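Local coordinates for protein Niban 2 (Homo sapiens, PDB 7CTP) that may suppress apoptosis and promote melanoma cell invasion in vitro, seen here as its pleckstrin-homology domain and helical body without the C-terminal region, at residues C189-N194 with R431-M436; I212-Q217 with L531-Y536; E220-W225 with L503-A508. All blocks are in the same frame, centred on the assembly; numbering follows the deposited sequence.

Contact 1 of 3, residues C189-N194 with R431-M436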
ATOM      1  N   CYS A 189      -9.411  -1.055  -8.140  1.00 23.40           N
ATOM      2  CA  CYS A 189      -8.570  -2.227  -8.387  1.00 23.45           C
ATOM      3  C   CYS A 189      -7.130  -1.967  -7.966  1.00 23.88           C
ATOM      4  O   CYS A 189      -6.504  -2.792  -7.287  1.00 22.39           O
ATOM      5  CB  CYS A 189      -8.604  -2.601  -9.870  1.00 23.90           C
ATOM      6  SG  CYS A 189     -10.154  -3.362 -10.443  1.00 25.85           S
ATOM      7  N   ILE A 190      -6.571  -0.835  -8.408  1.00 19.89           N
ATOM      8  CA  ILE A 190      -5.178  -0.509  -8.097  1.00 19.71           C
ATOM      9  C   ILE A 190      -4.990  -0.366  -6.594  1.00 23.93           C
ATOM     10  O   ILE A 190      -4.031  -0.893  -6.013  1.00 23.80           O
ATOM     11  CB  ILE A 190      -4.751   0.772  -8.835  1.00 19.24           C
ATOM     12  CG1 ILE A 190      -4.707   0.529 -10.345  1.00 19.31           C
ATOM     13  CG2 ILE A 190      -3.419   1.263  -8.288  1.00 20.26           C
ATOM     14  CD1 ILE A 190      -4.634   1.826 -11.159  1.00 21.39           C
ATOM     15  N   ARG A 191      -5.897   0.367  -5.941  1.00 22.38           N
ATOM     16  CA  ARG A 191      -5.778   0.573  -4.500  1.00 21.00           C
ATOM     17  C   ARG A 191      -5.841  -0.752  -3.760  1.00 22.02           C
ATOM     18  O   ARG A 191      -5.070  -0.985  -2.816  1.00 21.96           O
ATOM     19  CB  ARG A 191      -6.889   1.511  -4.023  1.00 26.03           C
ATOM     20  CG  ARG A 191      -6.844   1.895  -2.550  1.00 24.04           C
ATOM     21  CD  ARG A 191      -8.122   2.670  -2.162  1.00 22.63           C
ATOM     22  NE  ARG A 191      -8.302   3.878  -2.972  1.00 23.54           N
ATOM     23  CZ  ARG A 191      -9.228   4.018  -3.913  1.00 22.76           C
ATOM     24  NH1 ARG A 191      -9.297   5.151  -4.602  1.00 28.36           N
ATOM     25  NH2 ARG A 191     -10.071   3.026  -4.180  1.00 27.31           N
ATOM     26  N   HIS A 192      -6.740  -1.640  -4.195  1.00 23.21           N
ATOM     27  CA  HIS A 192      -6.897  -2.937  -3.546  1.00 23.01           C
ATOM     28  C   HIS A 192      -5.650  -3.798  -3.733  1.00 24.59           C
ATOM     29  O   HIS A 192      -5.131  -4.378  -2.769  1.00 23.96           O
ATOM     30  CB  HIS A 192      -8.145  -3.639  -4.090  1.00 24.89           C
ATOM     31  CG  HIS A 192      -8.461  -4.934  -3.405  1.00 26.22           C
ATOM     32  ND1 HIS A 192      -9.237  -5.004  -2.270  1.00 25.78           N
ATOM     33  CD2 HIS A 192      -8.088  -6.205  -3.689  1.00 30.99           C
ATOM     34  CE1 HIS A 192      -9.330  -6.265  -1.881  1.00 31.45           C
ATOM     35  NE2 HIS A 192      -8.647  -7.015  -2.727  1.00 30.64           N
ATOM     36  N   CYS A 193      -5.150  -3.888  -4.972  1.00 22.71           N
ATOM     37  CA  CYS A 193      -3.955  -4.692  -5.233  1.00 25.00           C
ATOM     38  C   CYS A 193      -2.706  -4.101  -4.594  1.00 22.68           C
ATOM     39  O   CYS A 193      -1.802  -4.852  -4.220  1.00 21.76           O
ATOM     40  CB  CYS A 193      -3.760  -4.883  -6.740  1.00 22.04           C
ATOM     41  SG  CYS A 193      -5.085  -5.831  -7.556  1.00 26.98           S
ATOM     42  N   ASN A 194      -2.628  -2.774  -4.458  1.00 23.61           N
ATOM     43  CA  ASN A 194      -1.482  -2.168  -3.777  1.00 21.27           C
ATOM     44  C   ASN A 194      -1.422  -2.579  -2.311  1.00 28.75           C
ATOM     45  O   ASN A 194      -0.333  -2.697  -1.742  1.00 24.74           O
ATOM     46  CB  ASN A 194      -1.538  -0.642  -3.868  1.00 20.57           C
ATOM     47  CG  ASN A 194      -1.065  -0.117  -5.201  1.00 21.50           C
ATOM     48  OD1 ASN A 194      -0.473  -0.848  -5.995  1.00 22.47           O
ATOM     49  ND2 ASN A 194      -1.308   1.170  -5.447  1.00 22.71           N
ATOM     50  N   ARG A 431      -2.691   5.056   1.613  1.00 27.82           N
ATOM     51  CA  ARG A 431      -2.922   4.536   2.957  1.00 28.49           C
ATOM     52  C   ARG A 431      -4.149   5.176   3.591  1.00 27.64           C
ATOM     53  O   ARG A 431      -4.958   4.481   4.212  1.00 28.66           O
ATOM     54  CB  ARG A 431      -1.689   4.750   3.834  1.00 31.37           C
ATOM     55  CG  ARG A 431      -0.448   4.052   3.307  1.00 41.36           C
ATOM     56  CD  ARG A 431       0.369   3.400   4.406  1.00 55.05           C
ATOM     57  NE  ARG A 431       1.567   2.759   3.867  1.00 56.95           N
ATOM     58  CZ  ARG A 431       2.807   3.058   4.247  1.00 54.89           C
ATOM     59  NH1 ARG A 431       3.841   2.421   3.703  1.00 47.76           N
ATOM     60  NH2 ARG A 431       3.008   3.992   5.172  1.00 39.01           N
ATOM     61  N   ALA A 432      -4.321   6.489   3.422  1.00 26.19           N
ATOM     62  CA  ALA A 432      -5.506   7.148   3.979  1.00 27.60           C
ATOM     63  C   ALA A 432      -6.793   6.565   3.401  1.00 26.96           C
ATOM     64  O   ALA A 432      -7.779   6.371   4.126  1.00 24.89           O
ATOM     65  CB  ALA A 432      -5.442   8.657   3.732  1.00 25.78           C
ATOM     66  N   GLN A 433      -6.806   6.283   2.096  1.00 24.25           N
ATOM     67  CA  GLN A 433      -8.014   5.760   1.464  1.00 24.47           C
ATOM     68  C   GLN A 433      -8.316   4.345   1.940  1.00 26.72           C
ATOM     69  O   GLN A 433      -9.483   3.988   2.149  1.00 23.63           O
ATOM     70  CB  GLN A 433      -7.872   5.815  -0.055  1.00 20.25           C
ATOM     71  CG  GLN A 433      -7.795   7.249  -0.563  1.00 23.48           C
ATOM     72  CD  GLN A 433      -7.546   7.359  -2.053  1.00 28.38           C
ATOM     73  OE1 GLN A 433      -7.001   6.449  -2.681  1.00 25.45           O
ATOM     74  NE2 GLN A 433      -7.936   8.497  -2.628  1.00 28.46           N
ATOM     75  N   ILE A 434      -7.280   3.530   2.146  1.00 24.60           N
ATOM     76  CA  ILE A 434      -7.512   2.182   2.666  1.00 25.57           C
ATOM     77  C   ILE A 434      -8.116   2.250   4.066  1.00 22.84           C
ATOM     78  O   ILE A 434      -9.046   1.497   4.392  1.00 26.94           O
ATOM     79  CB  ILE A 434      -6.207   1.358   2.640  1.00 30.97           C
ATOM     80  CG1 ILE A 434      -5.926   0.844   1.221  1.00 22.79           C
ATOM     81  CG2 ILE A 434      -6.281   0.176   3.609  1.00 30.65           C
ATOM     82  CD1 ILE A 434      -6.965  -0.120   0.676  1.00 27.04           C
ATOM     83  N   HIS A 435      -7.615   3.160   4.910  1.00 23.65           N
ATOM     84  CA  HIS A 435      -8.211   3.340   6.230  1.00 26.51           C
ATOM     85  C   HIS A 435      -9.676   3.747   6.117  1.00 24.35           C
ATOM     86  O   HIS A 435     -10.513   3.295   6.907  1.00 23.13           O
ATOM     87  CB  HIS A 435      -7.454   4.388   7.048  1.00 23.60           C
ATOM     88  CG  HIS A 435      -6.104   3.952   7.530  1.00 26.71           C
ATOM     89  ND1 HIS A 435      -5.911   2.818   8.291  1.00 37.90           N
ATOM     90  CD2 HIS A 435      -4.884   4.523   7.390  1.00 35.97           C
ATOM     91  CE1 HIS A 435      -4.624   2.698   8.578  1.00 46.19           C
ATOM     92  NE2 HIS A 435      -3.980   3.721   8.044  1.00 36.52           N
ATOM     93  N   MET A 436     -10.006   4.614   5.153  1.00 24.97           N
ATOM     94  CA  MET A 436     -11.402   5.017   4.993  1.00 24.21           C
ATOM     95  C   MET A 436     -12.277   3.827   4.637  1.00 28.33           C
ATOM     96  O   MET A 436     -13.397   3.696   5.146  1.00 25.40           O
ATOM     97  CB  MET A 436     -11.529   6.111   3.929  1.00 20.82           C
ATOM     98  CG  MET A 436     -10.973   7.438   4.357  1.00 23.46           C
ATOM     99  SD  MET A 436     -11.025   8.609   2.985  1.00 33.15           S
ATOM    100  CE  MET A 436      -9.662   9.663   3.446  1.00 29.27           C
TER
HETATM  101  O   HOH W   1      -8.007   8.192  -5.576  1.00 44.16           O

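Contact 2 of 3, residues I212-Q217 with L531-Y536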
ATOM      1  N   ILE A 212      13.094  -4.326   3.449  1.00 19.93           N
ATOM      2  CA  ILE A 212      13.141  -3.564   2.203  1.00 21.86           C
ATOM      3  C   ILE A 212      13.790  -2.217   2.456  1.00 24.03           C
ATOM      4  O   ILE A 212      14.655  -1.767   1.695  1.00 21.03           O
ATOM      5  CB  ILE A 212      11.727  -3.400   1.616  1.00 19.90           C
ATOM      6  CG1 ILE A 212      11.245  -4.714   0.983  1.00 19.65           C
ATOM      7  CG2 ILE A 212      11.709  -2.258   0.585  1.00 21.83           C
ATOM      8  CD1 ILE A 212      11.870  -5.003  -0.398  1.00 19.30           C
ATOM      9  N   ARG A 213      13.373  -1.552   3.537  1.00 22.63           N
ATOM     10  CA  ARG A 213      13.905  -0.229   3.836  1.00 23.81           C
ATOM     11  C   ARG A 213      15.394  -0.298   4.152  1.00 22.30           C
ATOM     12  O   ARG A 213      16.173   0.540   3.679  1.00 25.80           O
ATOM     13  CB  ARG A 213      13.135   0.403   4.996  1.00 23.92           C
ATOM     14  CG  ARG A 213      13.636   1.804   5.360  1.00 25.14           C
ATOM     15  CD  ARG A 213      12.822   2.424   6.490  1.00 28.27           C
ATOM     16  NE  ARG A 213      12.642   1.503   7.613  1.00 35.61           N
ATOM     17  CZ  ARG A 213      13.569   1.220   8.523  1.00 38.29           C
ATOM     18  NH1 ARG A 213      14.767   1.782   8.459  1.00 39.52           N
ATOM     19  NH2 ARG A 213      13.289   0.371   9.505  1.00 36.05           N
ATOM     20  N   MET A 214      15.814  -1.307   4.931  1.00 23.52           N
ATOM     21  CA  MET A 214      17.228  -1.420   5.288  1.00 29.08           C
ATOM     22  C   MET A 214      18.093  -1.741   4.085  1.00 29.60           C
ATOM     23  O   MET A 214      19.226  -1.252   3.986  1.00 24.72           O
ATOM     24  CB  MET A 214      17.454  -2.481   6.372  1.00 31.60           C
ATOM     25  CG  MET A 214      16.606  -2.375   7.614  1.00 41.63           C
ATOM     26  SD  MET A 214      17.010  -0.958   8.641  1.00 52.77           S
ATOM     27  CE  MET A 214      18.676  -0.572   8.138  1.00 48.20           C
ATOM     28  N   TYR A 215      17.601  -2.596   3.186  1.00 23.70           N
ATOM     29  CA  TYR A 215      18.326  -2.850   1.949  1.00 24.44           C
ATOM     30  C   TYR A 215      18.486  -1.567   1.140  1.00 23.98           C
ATOM     31  O   TYR A 215      19.588  -1.244   0.678  1.00 26.27           O
ATOM     32  CB  TYR A 215      17.625  -3.927   1.114  1.00 20.09           C
ATOM     33  CG  TYR A 215      18.316  -4.169  -0.219  1.00 25.09           C
ATOM     34  CD1 TYR A 215      18.039  -3.374  -1.327  1.00 22.58           C
ATOM     35  CD2 TYR A 215      19.278  -5.160  -0.355  1.00 23.05           C
ATOM     36  CE1 TYR A 215      18.682  -3.562  -2.527  1.00 24.65           C
ATOM     37  CE2 TYR A 215      19.927  -5.360  -1.573  1.00 23.83           C
ATOM     38  CZ  TYR A 215      19.630  -4.552  -2.644  1.00 27.10           C
ATOM     39  OH  TYR A 215      20.273  -4.742  -3.857  1.00 27.06           O
ATOM     40  N   ARG A 216      17.392  -0.822   0.957  1.00 22.77           N
ATOM     41  CA  ARG A 216      17.466   0.416   0.189  1.00 25.60           C
ATOM     42  C   ARG A 216      18.403   1.422   0.855  1.00 24.87           C
ATOM     43  O   ARG A 216      19.191   2.086   0.172  1.00 24.47           O
ATOM     44  CB  ARG A 216      16.059   0.985  -0.019  1.00 25.64           C
ATOM     45  CG  ARG A 216      15.254   0.153  -1.039  1.00 26.88           C
ATOM     46  CD  ARG A 216      13.922   0.761  -1.473  1.00 29.37           C
ATOM     47  NE  ARG A 216      14.047   1.714  -2.584  1.00 31.67           N
ATOM     48  CZ  ARG A 216      13.878   3.021  -2.432  1.00 34.61           C
ATOM     49  NH1 ARG A 216      13.993   3.845  -3.462  1.00 31.14           N
ATOM     50  NH2 ARG A 216      13.576   3.500  -1.232  1.00 35.99           N
ATOM     51  N   GLN A 217      18.369   1.508   2.189  1.00 26.75           N
ATOM     52  CA  GLN A 217      19.294   2.386   2.904  1.00 24.83           C
ATOM     53  C   GLN A 217      20.745   1.991   2.650  1.00 27.76           C
ATOM     54  O   GLN A 217      21.625   2.853   2.588  1.00 32.83           O
ATOM     55  CB  GLN A 217      18.986   2.361   4.402  1.00 29.78           C
ATOM     56  CG  GLN A 217      17.826   3.247   4.798  1.00 33.91           C
ATOM     57  CD  GLN A 217      17.462   3.136   6.263  1.00 30.34           C
ATOM     58  OE1 GLN A 217      16.341   3.458   6.649  1.00 34.53           O
ATOM     59  NE2 GLN A 217      18.396   2.661   7.085  1.00 38.70           N
ATOM     60  N   LEU A 531      19.456  -6.011  16.930  1.00 23.27           N
ATOM     61  CA  LEU A 531      20.334  -5.555  15.859  1.00 24.58           C
ATOM     62  C   LEU A 531      20.845  -4.157  16.180  1.00 19.83           C
ATOM     63  O   LEU A 531      20.070  -3.299  16.609  1.00 25.32           O
ATOM     64  CB  LEU A 531      19.588  -5.526  14.518  1.00 26.04           C
ATOM     65  CG  LEU A 531      19.241  -6.889  13.921  1.00 31.76           C
ATOM     66  CD1 LEU A 531      18.287  -6.748  12.737  1.00 28.97           C
ATOM     67  CD2 LEU A 531      20.513  -7.594  13.497  1.00 33.50           C
ATOM     68  N   VAL A 532      22.145  -3.934  15.968  1.00 24.51           N
ATOM     69  CA  VAL A 532      22.712  -2.598  16.176  1.00 24.97           C
ATOM     70  C   VAL A 532      21.912  -1.566  15.398  1.00 28.35           C
ATOM     71  O   VAL A 532      21.520  -0.515  15.924  1.00 28.96           O
ATOM     72  CB  VAL A 532      24.193  -2.566  15.767  1.00 22.73           C
ATOM     73  CG1 VAL A 532      24.689  -1.125  15.721  1.00 29.97           C
ATOM     74  CG2 VAL A 532      25.039  -3.386  16.728  1.00 29.27           C
ATOM     75  N   GLU A 533      21.639  -1.861  14.130  1.00 26.36           N
ATOM     76  CA  GLU A 533      20.977  -0.881  13.280  1.00 28.32           C
ATOM     77  C   GLU A 533      19.578  -0.545  13.786  1.00 27.64           C
ATOM     78  O   GLU A 533      19.200   0.630  13.851  1.00 26.55           O
ATOM     79  CB  GLU A 533      20.918  -1.392  11.851  1.00 35.17           C
ATOM     80  CG  GLU A 533      20.427  -0.351  10.889  1.00 39.70           C
ATOM     81  CD  GLU A 533      21.470   0.689  10.523  1.00 47.84           C
ATOM     82  OE1 GLU A 533      22.677   0.370  10.571  1.00 54.05           O
ATOM     83  OE2 GLU A 533      21.067   1.821  10.167  1.00 58.66           O
ATOM     84  N   ASN A 534      18.785  -1.566  14.137  1.00 24.55           N
ATOM     85  CA  ASN A 534      17.424  -1.326  14.611  1.00 26.49           C
ATOM     86  C   ASN A 534      17.416  -0.572  15.934  1.00 23.04           C
ATOM     87  O   ASN A 534      16.554   0.283  16.167  1.00 28.55           O
ATOM     88  CB  ASN A 534      16.676  -2.648  14.783  1.00 27.37           C
ATOM     89  CG  ASN A 534      16.309  -3.284  13.468  1.00 30.86           C
ATOM     90  OD1 ASN A 534      17.167  -3.501  12.614  1.00 38.45           O
ATOM     91  ND2 ASN A 534      15.022  -3.581  13.290  1.00 31.90           N
ATOM     92  N   THR A 535      18.342  -0.913  16.827  1.00 26.03           N
ATOM     93  CA  THR A 535      18.435  -0.213  18.102  1.00 25.68           C
ATOM     94  C   THR A 535      18.815   1.246  17.884  1.00 24.81           C
ATOM     95  O   THR A 535      18.209   2.159  18.465  1.00 28.58           O
ATOM     96  CB  THR A 535      19.446  -0.917  19.000  1.00 34.57           C
ATOM     97  OG1 THR A 535      19.049  -2.289  19.176  1.00 29.22           O
ATOM     98  CG2 THR A 535      19.512  -0.237  20.366  1.00 29.67           C
ATOM     99  N   TYR A 536      19.798   1.481  17.015  1.00 25.47           N
ATOM    100  CA  TYR A 536      20.171   2.841  16.634  1.00 27.82           C
ATOM    101  C   TYR A 536      18.981   3.607  16.061  1.00 28.25           C
ATOM    102  O   TYR A 536      18.729   4.759  16.433  1.00 27.03           O
ATOM    103  CB  TYR A 536      21.322   2.780  15.632  1.00 24.33           C
ATOM    104  CG  TYR A 536      21.536   4.048  14.822  1.00 23.01           C
ATOM    105  CD1 TYR A 536      21.994   5.213  15.427  1.00 28.93           C
ATOM    106  CD2 TYR A 536      21.317   4.063  13.449  1.00 25.44           C
ATOM    107  CE1 TYR A 536      22.211   6.367  14.688  1.00 31.95           C
ATOM    108  CE2 TYR A 536      21.533   5.212  12.699  1.00 26.85           C
ATOM    109  CZ  TYR A 536      21.979   6.359  13.325  1.00 28.40           C
ATOM    110  OH  TYR A 536      22.194   7.499  12.577  1.00 32.39           O
TER

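Contact 3 of 3, residues E220-W225 with L503-A508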
ATOM      1  N   GLU A 220      22.084   3.651  -0.210  1.00 28.65           N
ATOM      2  CA  GLU A 220      21.999   5.098  -0.048  1.00 33.51           C
ATOM      3  C   GLU A 220      20.677   5.659  -0.572  1.00 39.45           C
ATOM      4  O   GLU A 220      20.614   6.795  -1.044  1.00 35.21           O
ATOM      5  CB  GLU A 220      23.217   5.785  -0.685  1.00 37.92           C
ATOM      6  CG  GLU A 220      24.505   5.469   0.105  1.00 37.46           C
ATOM      7  CD  GLU A 220      25.793   5.980  -0.531  1.00 56.91           C
ATOM      8  OE1 GLU A 220      26.523   5.166  -1.142  1.00 58.11           O
ATOM      9  OE2 GLU A 220      26.095   7.187  -0.396  1.00 66.09           O
ATOM     10  N   LEU A 221      19.597   4.880  -0.455  1.00 29.18           N
ATOM     11  CA  LEU A 221      18.257   5.307  -0.853  1.00 27.07           C
ATOM     12  C   LEU A 221      17.403   5.468   0.401  1.00 35.12           C
ATOM     13  O   LEU A 221      17.044   4.478   1.050  1.00 31.14           O
ATOM     14  CB  LEU A 221      17.623   4.308  -1.819  1.00 24.74           C
ATOM     15  CG  LEU A 221      18.379   4.032  -3.114  1.00 30.31           C
ATOM     16  CD1 LEU A 221      17.639   2.989  -3.927  1.00 34.96           C
ATOM     17  CD2 LEU A 221      18.556   5.311  -3.911  1.00 40.05           C
ATOM     18  N   TYR A 222      17.054   6.710   0.724  1.00 27.34           N
ATOM     19  CA  TYR A 222      16.353   7.027   1.959  1.00 28.25           C
ATOM     20  C   TYR A 222      15.004   7.648   1.635  1.00 30.78           C
ATOM     21  O   TYR A 222      14.880   8.412   0.673  1.00 39.37           O
ATOM     22  CB  TYR A 222      17.175   7.998   2.821  1.00 31.26           C
ATOM     23  CG  TYR A 222      18.348   7.387   3.557  1.00 28.92           C
ATOM     24  CD1 TYR A 222      18.201   6.889   4.845  1.00 28.62           C
ATOM     25  CD2 TYR A 222      19.609   7.326   2.971  1.00 38.80           C
ATOM     26  CE1 TYR A 222      19.275   6.337   5.526  1.00 37.08           C
ATOM     27  CE2 TYR A 222      20.684   6.778   3.640  1.00 39.99           C
ATOM     28  CZ  TYR A 222      20.514   6.283   4.916  1.00 44.58           C
ATOM     29  OH  TYR A 222      21.588   5.734   5.588  1.00 51.36           O
ATOM     30  N   GLY A 223      14.001   7.329   2.437  1.00 25.29           N
ATOM     31  CA  GLY A 223      12.704   7.959   2.322  1.00 28.32           C
ATOM     32  C   GLY A 223      11.662   7.036   1.715  1.00 33.33           C
ATOM     33  O   GLY A 223      11.953   5.958   1.188  1.00 28.68           O
ATOM     34  N   THR A 224      10.421   7.505   1.810  1.00 31.55           N
ATOM     35  CA  THR A 224       9.264   6.768   1.318  1.00 31.97           C
ATOM     36  C   THR A 224       9.441   6.363  -0.139  1.00 29.14           C
ATOM     37  O   THR A 224       9.819   7.178  -0.986  1.00 28.33           O
ATOM     38  CB  THR A 224       8.007   7.620   1.484  1.00 36.13           C
ATOM     39  OG1 THR A 224       7.765   7.827   2.880  1.00 41.15           O
ATOM     40  CG2 THR A 224       6.801   6.937   0.874  1.00 35.91           C
ATOM     41  N   TRP A 225       9.170   5.091  -0.422  1.00 27.75           N
ATOM     42  CA  TRP A 225       9.371   4.503  -1.745  1.00 25.87           C
ATOM     43  C   TRP A 225       8.013   4.246  -2.376  1.00 22.35           C
ATOM     44  O   TRP A 225       7.212   3.476  -1.834  1.00 23.93           O
ATOM     45  CB  TRP A 225      10.169   3.207  -1.637  1.00 24.22           C
ATOM     46  CG  TRP A 225      10.500   2.547  -2.933  1.00 26.36           C
ATOM     47  CD1 TRP A 225      10.787   3.149  -4.118  1.00 25.02           C
ATOM     48  CD2 TRP A 225      10.613   1.139  -3.156  1.00 24.73           C
ATOM     49  NE1 TRP A 225      11.067   2.193  -5.085  1.00 24.94           N
ATOM     50  CE2 TRP A 225      10.973   0.952  -4.506  1.00 26.94           C
ATOM     51  CE3 TRP A 225      10.447   0.017  -2.338  1.00 22.91           C
ATOM     52  CZ2 TRP A 225      11.159  -0.311  -5.061  1.00 19.72           C
ATOM     53  CZ3 TRP A 225      10.632  -1.232  -2.886  1.00 23.62           C
ATOM     54  CH2 TRP A 225      10.984  -1.387  -4.243  1.00 20.19           C
ATOM     55  N   LEU A 503      16.585  12.222   9.055  1.00 22.24           N
ATOM     56  CA  LEU A 503      17.593  12.248  10.114  1.00 26.05           C
ATOM     57  C   LEU A 503      18.666  11.198   9.884  1.00 26.04           C
ATOM     58  O   LEU A 503      19.861  11.459  10.071  1.00 25.16           O
ATOM     59  CB  LEU A 503      16.926  12.022  11.468  1.00 29.41           C
ATOM     60  CG  LEU A 503      16.074  13.158  12.013  1.00 35.01           C
ATOM     61  CD1 LEU A 503      15.268  12.617  13.175  1.00 28.25           C
ATOM     62  CD2 LEU A 503      16.952  14.326  12.442  1.00 29.09           C
ATOM     63  N   LEU A 504      18.253   9.984   9.510  1.00 23.12           N
ATOM     64  CA  LEU A 504      19.228   8.923   9.306  1.00 22.35           C
ATOM     65  C   LEU A 504      20.207   9.287   8.200  1.00 19.12           C
ATOM     66  O   LEU A 504      21.409   9.031   8.318  1.00 21.41           O
ATOM     67  CB  LEU A 504      18.509   7.612   8.992  1.00 21.40           C
ATOM     68  CG  LEU A 504      17.715   7.031  10.169  1.00 22.47           C
ATOM     69  CD1 LEU A 504      17.011   5.755   9.723  1.00 24.82           C
ATOM     70  CD2 LEU A 504      18.620   6.762  11.376  1.00 25.61           C
ATOM     71  N   LYS A 505      19.715   9.914   7.134  1.00 23.39           N
ATOM     72  CA  LYS A 505      20.598  10.334   6.052  1.00 21.76           C
ATOM     73  C   LYS A 505      21.572  11.409   6.521  1.00 23.08           C
ATOM     74  O   LYS A 505      22.775  11.330   6.245  1.00 23.62           O
ATOM     75  CB  LYS A 505      19.785  10.825   4.860  1.00 25.44           C
ATOM     76  CG  LYS A 505      20.678  11.174   3.676  1.00 31.32           C
ATOM     77  CD  LYS A 505      19.909  11.891   2.591  1.00 36.01           C
ATOM     78  CE  LYS A 505      19.566  10.934   1.458  1.00 55.08           C
ATOM     79  NZ  LYS A 505      18.398  11.411   0.665  1.00 60.03           N
ATOM     80  N   LYS A 506      21.075  12.410   7.254  1.00 25.24           N
ATOM     81  CA  LYS A 506      21.956  13.458   7.770  1.00 23.29           C
ATOM     82  C   LYS A 506      22.993  12.886   8.730  1.00 27.64           C
ATOM     83  O   LYS A 506      24.155  13.319   8.740  1.00 26.05           O
ATOM     84  CB  LYS A 506      21.133  14.543   8.463  1.00 26.48           C
ATOM     85  CG  LYS A 506      20.227  15.343   7.537  1.00 29.08           C
ATOM     86  CD  LYS A 506      21.024  16.159   6.527  1.00 35.22           C
ATOM     87  CE  LYS A 506      20.080  16.909   5.573  1.00 36.41           C
ATOM     88  NZ  LYS A 506      20.798  17.389   4.354  1.00 41.06           N
ATOM     89  N   LEU A 507      22.594  11.905   9.545  1.00 25.69           N
ATOM     90  CA  LEU A 507      23.501  11.317  10.527  1.00 25.59           C
ATOM     91  C   LEU A 507      24.414  10.241   9.945  1.00 27.23           C
ATOM     92  O   LEU A 507      25.339   9.806  10.633  1.00 26.23           O
ATOM     93  CB  LEU A 507      22.701  10.741  11.701  1.00 21.80           C
ATOM     94  CG  LEU A 507      21.936  11.753  12.570  1.00 24.29           C
ATOM     95  CD1 LEU A 507      20.951  11.062  13.505  1.00 27.26           C
ATOM     96  CD2 LEU A 507      22.903  12.627  13.360  1.00 27.59           C
ATOM     97  N   ALA A 508      24.200   9.819   8.699  1.00 25.24           N
ATOM     98  CA  ALA A 508      24.956   8.686   8.165  1.00 25.96           C
ATOM     99  C   ALA A 508      26.466   8.905   8.140  1.00 27.75           C
ATOM    100  O   ALA A 508      27.197   7.952   8.467  1.00 28.95           O
ATOM    101  CB  ALA A 508      24.444   8.321   6.768  1.00 30.81           C
TER

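Contact 1 of 3, residues C189-N194 with R431-M436
Within segments 189-194 and 431-436, on helices 176-194 and 422-455, the nearest CA atoms are those of Arg191 and Ile434, 7.5 Å apart. Arg191 spans the gap with its side chain from CG to NH1. Arg191 CG, anti to the backbone N (chi1 -176°), slides past Ile434 and comes 3.8 Å from Ile434 CD1; a branched aliphatic residue suits this greasy part of the arginine. The chain then bends at chi3 and turns its guanidinium edge to Gln433, which it crosses at about a right angle. Arg191 NE donates to Gln433 OE1 at 2.9 Å, while Arg191 NH1 adds a longer, more bent bond of 3.3 Å to the same OE1. Helix 176-194 is the C-terminal helix of the PH domain, packed here onto the helical body of the protein. Gln433 OE1 lies in the guanidinium plane, but both donors reach it from one face of the amide. A water accepts from Gln433 NE2 at 3.0 Å and, weakly, from Arg191 NH1, and Tyr405 O also takes a bond from NE2, fixing the amide's orientation. A leucine in place of Arg191 would probably leave buried Gln433 OE1 without its two donors. Arg191 NH2 turns to Asp188, and Tyr405 makes a cation-pi contact with Arg191.

Contact 2 of 3, residues I212-Q217 with L531-Y536
Met214 meets Glu533 where helix 204-218 faces the first turn of helix 532-555, a helix-to-helix contact in the α-helical part of the protein, with the two CA atoms 8.8 Å apart. From CB, which points toward the other helix, the methionine bends at chi2 (-69°) and again at chi3, folding its thioether so that it slides past the glutamate in the opposite direction. Met214 SD lies 4.1 Å from Glu533 CG, a packing distance that suits an unbranched, flexible thioether against a methylene. The terminal Met214 CE comes very close to the same CG and also borders the carboxylate, but the exact placing of this methyl is doubtful. Glu533 carries CG anti to its own backbone N (chi1 -172°), which sends the methylene across to the methionine. Beyond it the carboxylate turns toward Gln217, whose amide plane stands 64° from it; the glutamine's NE2 bonds instead to Glu537 OE2. Glu537 also forms a salt bridge with Arg213, which probably offsets the closeness of two like-charged carboxylates, Glu533 and Glu537. Within helix 204-218, Arg213 NH1 donates to Gln217 OE1 at 2.9 Å, from above the amide plane though within the plane of its own guanidinium.

Contact 3 of 3, residues E220-W225 with L503-A508
Tyr222 lays one face of its ring on helix 464-511, and almost the whole contact gathers round that ring. The tight part is a CH-pi contact: Lys505 CB sits 4.0 Å from the centroid of the Tyr222 ring, only 16° off the ring normal, with Lys505 N over the same face. Lys505 CG is anti to the backbone N (chi1 -176°), and farther along the chain Lys505 CE packs 3.9 Å from Tyr222 CD2, so the lysine flanks the aromatic with its methylenes. Nearby, Leu504 CB comes within 3.8 Å of Tyr222 CE1, the leucine crossing the tyrosine at about a right angle. A flat aromatic suits this place because it can spread over the helix backbone and the first carbons of two successive residues at once. At the far end of the ring, the small methyl of Ala508 lets the phenol oxygen come close to the helix, with Tyr222 OH 4.0 Å from Ala508 CB.

The looser side is that of two exposed residues, Lys505 and Glu220. The amine of Lys505 probably reaches toward solvent, though a crystal neighbour touches this residue and may influence its pose. Glu220 is the C-prime residue of the Schellman motif ending helix 204-218, and the chain then runs into Tyr222. Gln217 of helix 204-218 touches both Tyr222 and Leu504, while Leu504 also packs on Tyr536 and Glu537 of helix 532-555.

From the N terminus, the chain runs through helix 10-48 and the PH domain, whose last helix, 176-194, opens contact 1; helix 204-218 and the loop behind it then supply the first halves of contacts 2 and 3. Contact 1 closes first, at helix 422-455, contact 3 next, at helix 464-511, and contact 2 last, at helix 532-555. Contact 3 is therefore nested inside the loop closed by contact 2, whereas contact 1 crosses both. Contacts 2 and 3 touch, their centres 11 Å apart, and bring three helices and a loop together; contact 1, its centre about 27 Å from that of contact 2, ties the PH domain to the helical body.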